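Local coordinates for protein dTDP-4-dehydrorhamnose 3,5-epimerase (Bacillus anthracis str. Ames, PDB 3RYK) that catalyses the double epimerisation of dTDP-4-dehydro-6-deoxy-D-glucose at C3 and C5 of the sugar ring, a step in dTDP-L-rhamnose biosynthesis, at residues I28-E39 against R123-Q134. Numbering follows the deposited sequence.
Sequences IETNFTDAKLLE and RGYILSADNHRQ
Asn31 ND2 lies over one face of the Arg123 guanidinium, at its NE end, the amide and guanidinium planes 16° apart; ND2 and NE are both donors, so this is packing, not a hydrogen bond. Glu29 meets that guanidinium at its edge: OE2 lies in the plane and takes a nearly straight bond from Arg123 NE, 3.0 Å long, while NH2 makes a weak, more bent one to OE1. The carboxylate is turned 62° away, and NE reaches OE2 from above its plane. Arg123 is extended as far as NE, CG anti to the backbone N (chi1 -178°), and the guanidinium then turns about the CD-NE bond; its CB lies at the edge of the Phe32 ring and its CG over a face of the Tyr125 ring. Glu29 OE2 also sits at the edge of that tyrosine, 3.2 Å from Tyr125 CE1. One water joins Tyr125 OH to Asn31 OD1 and, weakly, to Ala35 O. On the Arg133 guanidinium, Ile28 CD1 rests 3.2 Å above one face, toward the rim.

Leu37 fills the middle, its CD1 3.5 Å from Leu127 CD2. Leu38 and Gln134 form an antiparallel hydrogen-bonded pair, Leu38 N to Gln134 O being 2.8 Å. Here strand 35-45 joins strand 134-137, whereas strand 123-128 belongs to the other sheet of the jelly roll, so the chain changes sheets through the turn at 129-133. Asn131 OD1 holds that turn, accepting Ser128 N and Arg133 N from opposite faces of its plane.

The chemistry therefore changes along the sandwich: backbone bonds fasten one end, leucines pack the centre, and a salt bridge with a water-linked tyrosine ties the sheets together at the other, where the arginine probably favours the ionised form of Glu29.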
ATOM      1  N   ILE A  28      10.767  13.951  -8.709  1.00 26.14           N
ATOM      2  CA  ILE A  28      10.795  15.321  -8.193  1.00 26.38           C
ATOM      3  C   ILE A  28      12.244  15.786  -8.067  1.00 25.83           C
ATOM      4  O   ILE A  28      12.581  16.916  -8.433  1.00 27.40           O
ATOM      5  CB  ILE A  28      10.045  15.417  -6.855  1.00 26.37           C
ATOM      6  CG1 ILE A  28       8.538  15.455  -7.121  1.00 27.74           C
ATOM      7  CG2 ILE A  28      10.487  16.649  -6.068  1.00 25.59           C
ATOM      8  CD1 ILE A  28       7.709  14.832  -6.065  1.00 28.00           C
ATOM      9  N   GLU A  29      13.105  14.911  -7.549  1.00 25.12           N
ATOM     10  CA  GLU A  29      14.525  15.220  -7.396  1.00 24.37           C
ATOM     11  C   GLU A  29      15.282  13.934  -7.102  1.00 23.78           C
ATOM     12  O   GLU A  29      14.706  12.962  -6.609  1.00 23.02           O
ATOM     13  CB  GLU A  29      14.776  16.214  -6.260  1.00 24.72           C
ATOM     14  CG  GLU A  29      14.354  15.698  -4.881  1.00 25.14           C
ATOM     15  CD  GLU A  29      14.670  16.651  -3.739  1.00 26.83           C
ATOM     16  OE1 GLU A  29      15.212  17.752  -3.970  1.00 29.41           O
ATOM     17  OE2 GLU A  29      14.388  16.281  -2.582  1.00 27.64           O
ATOM     18  N   THR A  30      16.569  13.950  -7.431  1.00 24.60           N
ATOM     19  CA  THR A  30      17.448  12.832  -7.211  1.00 25.19           C
ATOM     20  C   THR A  30      18.593  13.373  -6.366  1.00 24.93           C
ATOM     21  O   THR A  30      19.123  14.453  -6.637  1.00 25.03           O
ATOM     22  CB  THR A  30      18.022  12.247  -8.522  1.00 25.30           C
ATOM     23  OG1 THR A  30      16.961  11.833  -9.398  1.00 27.70           O
ATOM     24  CG2 THR A  30      18.925  11.055  -8.221  1.00 26.08           C
ATOM     25  N   ASN A  31      18.948  12.641  -5.316  1.00 24.63           N
ATOM     26  CA  ASN A  31      20.038  13.031  -4.448  1.00 24.87           C
ATOM     27  C   ASN A  31      20.918  11.825  -4.131  1.00 24.08           C
ATOM     28  O   ASN A  31      20.473  10.685  -4.147  1.00 25.19           O
ATOM     29  CB  ASN A  31      19.580  13.692  -3.131  1.00 25.33           C
ATOM     30  CG  ASN A  31      18.783  14.973  -3.339  1.00 25.55           C
ATOM     31  OD1 ASN A  31      17.643  14.948  -3.785  1.00 25.97           O
ATOM     32  ND2 ASN A  31      19.354  16.094  -2.907  1.00 28.36           N
ATOM     33  N   PHE A  32      22.183  12.102  -3.867  1.00 23.64           N
ATOM     34  CA  PHE A  32      23.156  11.085  -3.526  1.00 23.26           C
ATOM     35  C   PHE A  32      23.204  10.008  -4.609  1.00 23.31           C
ATOM     36  O   PHE A  32      23.316   8.826  -4.317  1.00 23.69           O
ATOM     37  CB  PHE A  32      22.839  10.518  -2.132  1.00 23.85           C
ATOM     38  CG  PHE A  32      22.399  11.583  -1.170  1.00 21.63           C
ATOM     39  CD1 PHE A  32      23.216  12.654  -0.884  1.00 21.61           C
ATOM     40  CD2 PHE A  32      21.171  11.499  -0.534  1.00 23.47           C
ATOM     41  CE1 PHE A  32      22.797  13.657  -0.023  1.00 21.46           C
ATOM     42  CE2 PHE A  32      20.756  12.492   0.354  1.00 22.72           C
ATOM     43  CZ  PHE A  32      21.567  13.569   0.601  1.00 20.84           C
ATOM     44  N   THR A  33      23.069  10.460  -5.860  1.00 23.85           N
ATOM     45  CA  THR A  33      23.104   9.633  -7.069  1.00 24.21           C
ATOM     46  C   THR A  33      21.890   8.748  -7.354  1.00 23.76           C
ATOM     47  O   THR A  33      21.348   8.794  -8.466  1.00 24.89           O
ATOM     48  CB  THR A  33      24.393   8.734  -7.120  1.00 23.88           C
ATOM     49  OG1 THR A  33      25.564   9.530  -6.878  1.00 24.88           O
ATOM     50  CG2 THR A  33      24.528   8.041  -8.473  1.00 26.20           C
ATOM     51  N   ASP A  34      21.468   7.985  -6.349  1.00 23.30           N
ATOM     52  CA  ASP A  34      20.369   7.024  -6.438  1.00 23.50           C
ATOM     53  C   ASP A  34      19.061   7.281  -5.661  1.00 23.14           C
ATOM     54  O   ASP A  34      18.069   6.625  -5.951  1.00 23.96           O
ATOM     55  CB  ASP A  34      20.962   5.691  -5.971  1.00 24.20           C
ATOM     56  CG  ASP A  34      22.143   5.242  -6.840  1.00 25.77           C
ATOM     57  OD1 ASP A  34      22.023   5.221  -8.096  1.00 28.36           O
ATOM     58  OD2 ASP A  34      23.177   4.858  -6.258  1.00 28.12           O
ATOM     59  N   ALA A  35      19.058   8.181  -4.677  1.00 22.74           N
ATOM     60  CA  ALA A  35      17.831   8.465  -3.901  1.00 22.33           C
ATOM     61  C   ALA A  35      16.888   9.285  -4.773  1.00 22.41           C
ATOM     62  O   ALA A  35      17.295  10.268  -5.355  1.00 25.15           O
ATOM     63  CB  ALA A  35      18.139   9.192  -2.606  1.00 22.72           C
ATOM     64  N   LYS A  36      15.622   8.904  -4.827  1.00 22.02           N
ATOM     65  CA  LYS A  36      14.654   9.599  -5.676  1.00 21.64           C
ATOM     66  C   LYS A  36      13.345   9.933  -4.992  1.00 22.13           C
ATOM     67  O   LYS A  36      12.726   9.061  -4.396  1.00 22.56           O
ATOM     68  CB  LYS A  36      14.372   8.704  -6.895  1.00 22.28           C
ATOM     69  CG  LYS A  36      15.590   8.458  -7.790  1.00 23.20           C
ATOM     70  CD  LYS A  36      15.321   7.377  -8.830  1.00 25.66           C
ATOM     71  CE  LYS A  36      16.514   7.115  -9.742  1.00 26.92           C
ATOM     72  NZ  LYS A  36      16.831   8.313 -10.587  1.00 30.41           N
ATOM     73  N   LEU A  37      12.957  11.203  -5.061  1.00 21.86           N
ATOM     74  CA  LEU A  37      11.695  11.674  -4.489  1.00 22.22           C
ATOM     75  C   LEU A  37      10.777  11.588  -5.700  1.00 22.48           C
ATOM     76  O   LEU A  37      11.053  12.210  -6.718  1.00 23.66           O
ATOM     77  CB  LEU A  37      11.783  13.101  -3.955  1.00 22.36           C
ATOM     78  CG  LEU A  37      10.503  13.633  -3.308  1.00 21.14           C
ATOM     79  CD1 LEU A  37      10.098  12.812  -2.080  1.00 19.73           C
ATOM     80  CD2 LEU A  37      10.714  15.091  -2.921  1.00 21.88           C
ATOM     81  N   LEU A  38       9.698  10.821  -5.582  1.00 23.20           N
ATOM     82  CA  LEU A  38       8.760  10.595  -6.681  1.00 23.67           C
ATOM     83  C   LEU A  38       7.331  11.067  -6.430  1.00 24.18           C
ATOM     84  O   LEU A  38       6.889  11.173  -5.289  1.00 23.86           O
ATOM     85  CB  LEU A  38       8.685   9.084  -6.908  1.00 23.99           C
ATOM     86  CG  LEU A  38       9.993   8.316  -7.162  1.00 25.64           C
ATOM     87  CD1 LEU A  38       9.741   6.794  -7.279  1.00 28.05           C
ATOM     88  CD2 LEU A  38      10.689   8.847  -8.387  1.00 28.65           C
ATOM     89  N   GLU A  39       6.602  11.342  -7.516  1.00 24.49           N
ATOM     90  CA  GLU A  39       5.200  11.771  -7.404  1.00 25.34           C
ATOM     91  C   GLU A  39       4.340  11.029  -8.423  1.00 26.19           C
ATOM     92  O   GLU A  39       4.609  11.083  -9.631  1.00 26.43           O
ATOM     93  CB  GLU A  39       5.009  13.272  -7.597  1.00 25.64           C
ATOM     94  CG  GLU A  39       3.564  13.690  -7.406  1.00 27.79           C
ATOM     95  CD  GLU A  39       3.303  15.177  -7.590  1.00 27.55           C
ATOM     96  OE1 GLU A  39       2.211  15.610  -7.172  1.00 28.00           O
ATOM     97  OE2 GLU A  39       4.154  15.911  -8.136  1.00 29.78           O
ATOM     98  N   ARG A 123      19.417  13.947   4.025  1.00 22.87           N
ATOM     99  CA  ARG A 123      18.404  14.848   3.487  1.00 22.01           C
ATOM    100  C   ARG A 123      17.047  14.555   4.113  1.00 20.81           C
ATOM    101  O   ARG A 123      16.659  13.392   4.268  1.00 21.46           O
ATOM    102  CB  ARG A 123      18.358  14.832   1.961  1.00 22.38           C
ATOM    103  CG  ARG A 123      17.336  15.813   1.341  1.00 23.35           C
ATOM    104  CD  ARG A 123      17.614  15.995  -0.149  1.00 24.25           C
ATOM    105  NE  ARG A 123      16.720  16.958  -0.801  1.00 26.10           N
ATOM    106  CZ  ARG A 123      16.884  18.280  -0.774  1.00 26.68           C
ATOM    107  NH1 ARG A 123      17.875  18.823  -0.075  1.00 27.84           N
ATOM    108  NH2 ARG A 123      16.019  19.077  -1.411  1.00 28.23           N
ATOM    109  N   GLY A 124      16.366  15.635   4.481  1.00 20.66           N
ATOM    110  CA  GLY A 124      15.043  15.598   5.100  1.00 20.22           C
ATOM    111  C   GLY A 124      13.929  15.929   4.117  1.00 20.30           C
ATOM    112  O   GLY A 124      13.916  17.023   3.547  1.00 21.92           O
ATOM    113  N   TYR A 125      12.994  14.991   3.941  1.00 19.99           N
ATOM    114  CA  TYR A 125      11.863  15.143   3.015  1.00 18.61           C
ATOM    115  C   TYR A 125      10.520  15.064   3.741  1.00 19.34           C
ATOM    116  O   TYR A 125      10.354  14.296   4.714  1.00 21.74           O
ATOM    117  CB  TYR A 125      11.832  13.962   2.052  1.00 18.19           C
ATOM    118  CG  TYR A 125      13.107  13.633   1.334  1.00 17.66           C
ATOM    119  CD1 TYR A 125      13.344  14.080   0.043  1.00 17.03           C
ATOM    120  CD2 TYR A 125      14.062  12.836   1.929  1.00 18.43           C
ATOM    121  CE1 TYR A 125      14.503  13.742  -0.634  1.00 19.11           C
ATOM    122  CE2 TYR A 125      15.225  12.502   1.276  1.00 19.36           C
ATOM    123  CZ  TYR A 125      15.444  12.957  -0.016  1.00 18.56           C
ATOM    124  OH  TYR A 125      16.603  12.609  -0.671  1.00 24.00           O
ATOM    125  N   ILE A 126       9.550  15.833   3.259  1.00 17.05           N
ATOM    126  CA  ILE A 126       8.218  15.832   3.840  1.00 18.07           C
ATOM    127  C   ILE A 126       7.337  15.005   2.914  1.00 17.89           C
ATOM    128  O   ILE A 126       7.086  15.419   1.772  1.00 19.16           O
ATOM    129  CB  ILE A 126       7.627  17.256   4.049  1.00 18.32           C
ATOM    130  CG1 ILE A 126       8.461  18.075   5.056  1.00 21.16           C
ATOM    131  CG2 ILE A 126       6.195  17.170   4.513  1.00 18.14           C
ATOM    132  CD1 ILE A 126       7.987  19.528   5.235  1.00 22.51           C
ATOM    133  N   LEU A 127       6.885  13.862   3.420  1.00 18.26           N
ATOM    134  CA  LEU A 127       6.031  12.932   2.721  1.00 18.29           C
ATOM    135  C   LEU A 127       4.688  12.979   3.453  1.00 18.00           C
ATOM    136  O   LEU A 127       4.618  12.911   4.695  1.00 17.55           O
ATOM    137  CB  LEU A 127       6.646  11.534   2.721  1.00 18.71           C
ATOM    138  CG  LEU A 127       8.083  11.448   2.173  1.00 18.02           C
ATOM    139  CD1 LEU A 127       8.621  10.013   2.165  1.00 20.45           C
ATOM    140  CD2 LEU A 127       8.154  12.050   0.774  1.00 18.72           C
ATOM    141  N   SER A 128       3.605  13.127   2.703  1.00 17.87           N
ATOM    142  CA  SER A 128       2.287  13.202   3.317  1.00 17.41           C
ATOM    143  C   SER A 128       1.162  12.555   2.513  1.00 17.74           C
ATOM    144  O   SER A 128       1.329  12.181   1.346  1.00 17.44           O
ATOM    145  CB  SER A 128       1.937  14.657   3.586  1.00 16.98           C
ATOM    146  OG  SER A 128       1.767  15.356   2.342  1.00 20.10           O
ATOM    147  N   ALA A 129       0.006  12.442   3.163  1.00 18.76           N
ATOM    148  CA  ALA A 129      -1.159  11.857   2.553  1.00 18.87           C
ATOM    149  C   ALA A 129      -1.615  12.805   1.461  1.00 19.55           C
ATOM    150  O   ALA A 129      -2.057  12.353   0.413  1.00 19.87           O
ATOM    151  CB  ALA A 129      -2.258  11.641   3.581  1.00 19.98           C
ATOM    152  N   ASP A 130      -1.478  14.106   1.697  1.00 20.05           N
ATOM    153  CA  ASP A 130      -1.884  15.128   0.700  1.00 21.40           C
ATOM    154  C   ASP A 130      -0.945  15.264  -0.490  1.00 21.20           C
ATOM    155  O   ASP A 130      -1.433  15.458  -1.607  1.00 21.89           O
ATOM    156  CB  ASP A 130      -2.164  16.475   1.373  1.00 22.47           C
ATOM    157  CG  ASP A 130      -3.481  16.468   2.157  1.00 24.19           C
ATOM    158  OD1 ASP A 130      -4.565  16.621   1.525  1.00 27.34           O
ATOM    159  OD2 ASP A 130      -3.421  16.407   3.400  1.00 27.66           O
ATOM    160  N   ASN A 131       0.372  15.133  -0.296  1.00 20.76           N
ATOM    161  CA  ASN A 131       1.292  15.268  -1.455  1.00 20.28           C
ATOM    162  C   ASN A 131       1.526  13.960  -2.235  1.00 19.91           C
ATOM    163  O   ASN A 131       2.029  13.990  -3.366  1.00 20.68           O
ATOM    164  CB  ASN A 131       2.606  16.038  -1.139  1.00 19.99           C
ATOM    165  CG  ASN A 131       3.573  15.294  -0.225  1.00 20.83           C
ATOM    166  OD1 ASN A 131       3.485  14.089  -0.052  1.00 21.16           O
ATOM    167  ND2 ASN A 131       4.549  16.024   0.298  1.00 20.74           N
ATOM    168  N   HIS A 132       1.175  12.825  -1.612  1.00 18.88           N
ATOM    169  CA  HIS A 132       1.289  11.483  -2.172  1.00 18.77           C
ATOM    170  C   HIS A 132       2.718  11.143  -2.621  1.00 17.99           C
ATOM    171  O   HIS A 132       2.921  10.212  -3.427  1.00 18.01           O
ATOM    172  CB  HIS A 132       0.345  11.322  -3.384  1.00 19.18           C
ATOM    173  CG  HIS A 132      -1.070  11.735  -3.111  1.00 21.47           C
ATOM    174  ND1 HIS A 132      -1.980  10.915  -2.476  1.00 25.59           N
ATOM    175  CD2 HIS A 132      -1.732  12.878  -3.406  1.00 23.33           C
ATOM    176  CE1 HIS A 132      -3.134  11.553  -2.372  1.00 25.80           C
ATOM    177  NE2 HIS A 132      -3.007  12.745  -2.927  1.00 24.82           N
ATOM    178  N   ARG A 133       3.708  11.860  -2.086  1.00 18.05           N
ATOM    179  CA  ARG A 133       5.087  11.650  -2.473  1.00 18.03           C
ATOM    180  C   ARG A 133       5.675  10.385  -1.947  1.00 18.41           C
ATOM    181  O   ARG A 133       5.217   9.866  -0.934  1.00 20.57           O
ATOM    182  CB  ARG A 133       5.964  12.870  -2.157  1.00 17.32           C
ATOM    183  CG  ARG A 133       5.621  14.072  -3.055  1.00 18.66           C
ATOM    184  CD  ARG A 133       6.492  15.272  -2.786  1.00 17.21           C
ATOM    185  NE  ARG A 133       6.133  16.358  -3.726  1.00 18.59           N
ATOM    186  CZ  ARG A 133       6.786  17.515  -3.819  1.00 18.51           C
ATOM    187  NH1 ARG A 133       7.831  17.775  -3.048  1.00 20.01           N
ATOM    188  NH2 ARG A 133       6.415  18.422  -4.722  1.00 20.98           N
ATOM    189  N   GLN A 134       6.657   9.873  -2.678  1.00 19.03           N
ATOM    190  CA  GLN A 134       7.324   8.641  -2.298  1.00 19.03           C
ATOM    191  C   GLN A 134       8.817   8.863  -2.346  1.00 18.82           C
ATOM    192  O   GLN A 134       9.304   9.754  -3.016  1.00 18.70           O
ATOM    193  CB  GLN A 134       6.911   7.493  -3.221  1.00 19.70           C
ATOM    194  CG  GLN A 134       5.385   7.332  -3.330  1.00 20.83           C
ATOM    195  CD  GLN A 134       4.936   6.058  -4.027  1.00 23.29           C
ATOM    196  OE1 GLN A 134       5.709   5.112  -4.211  1.00 25.93           O
ATOM    197  NE2 GLN A 134       3.666   6.019  -4.396  1.00 25.33           N
TER
HETATM  198  O   HOH W   1      16.202  12.459  -3.303  1.00 26.12           O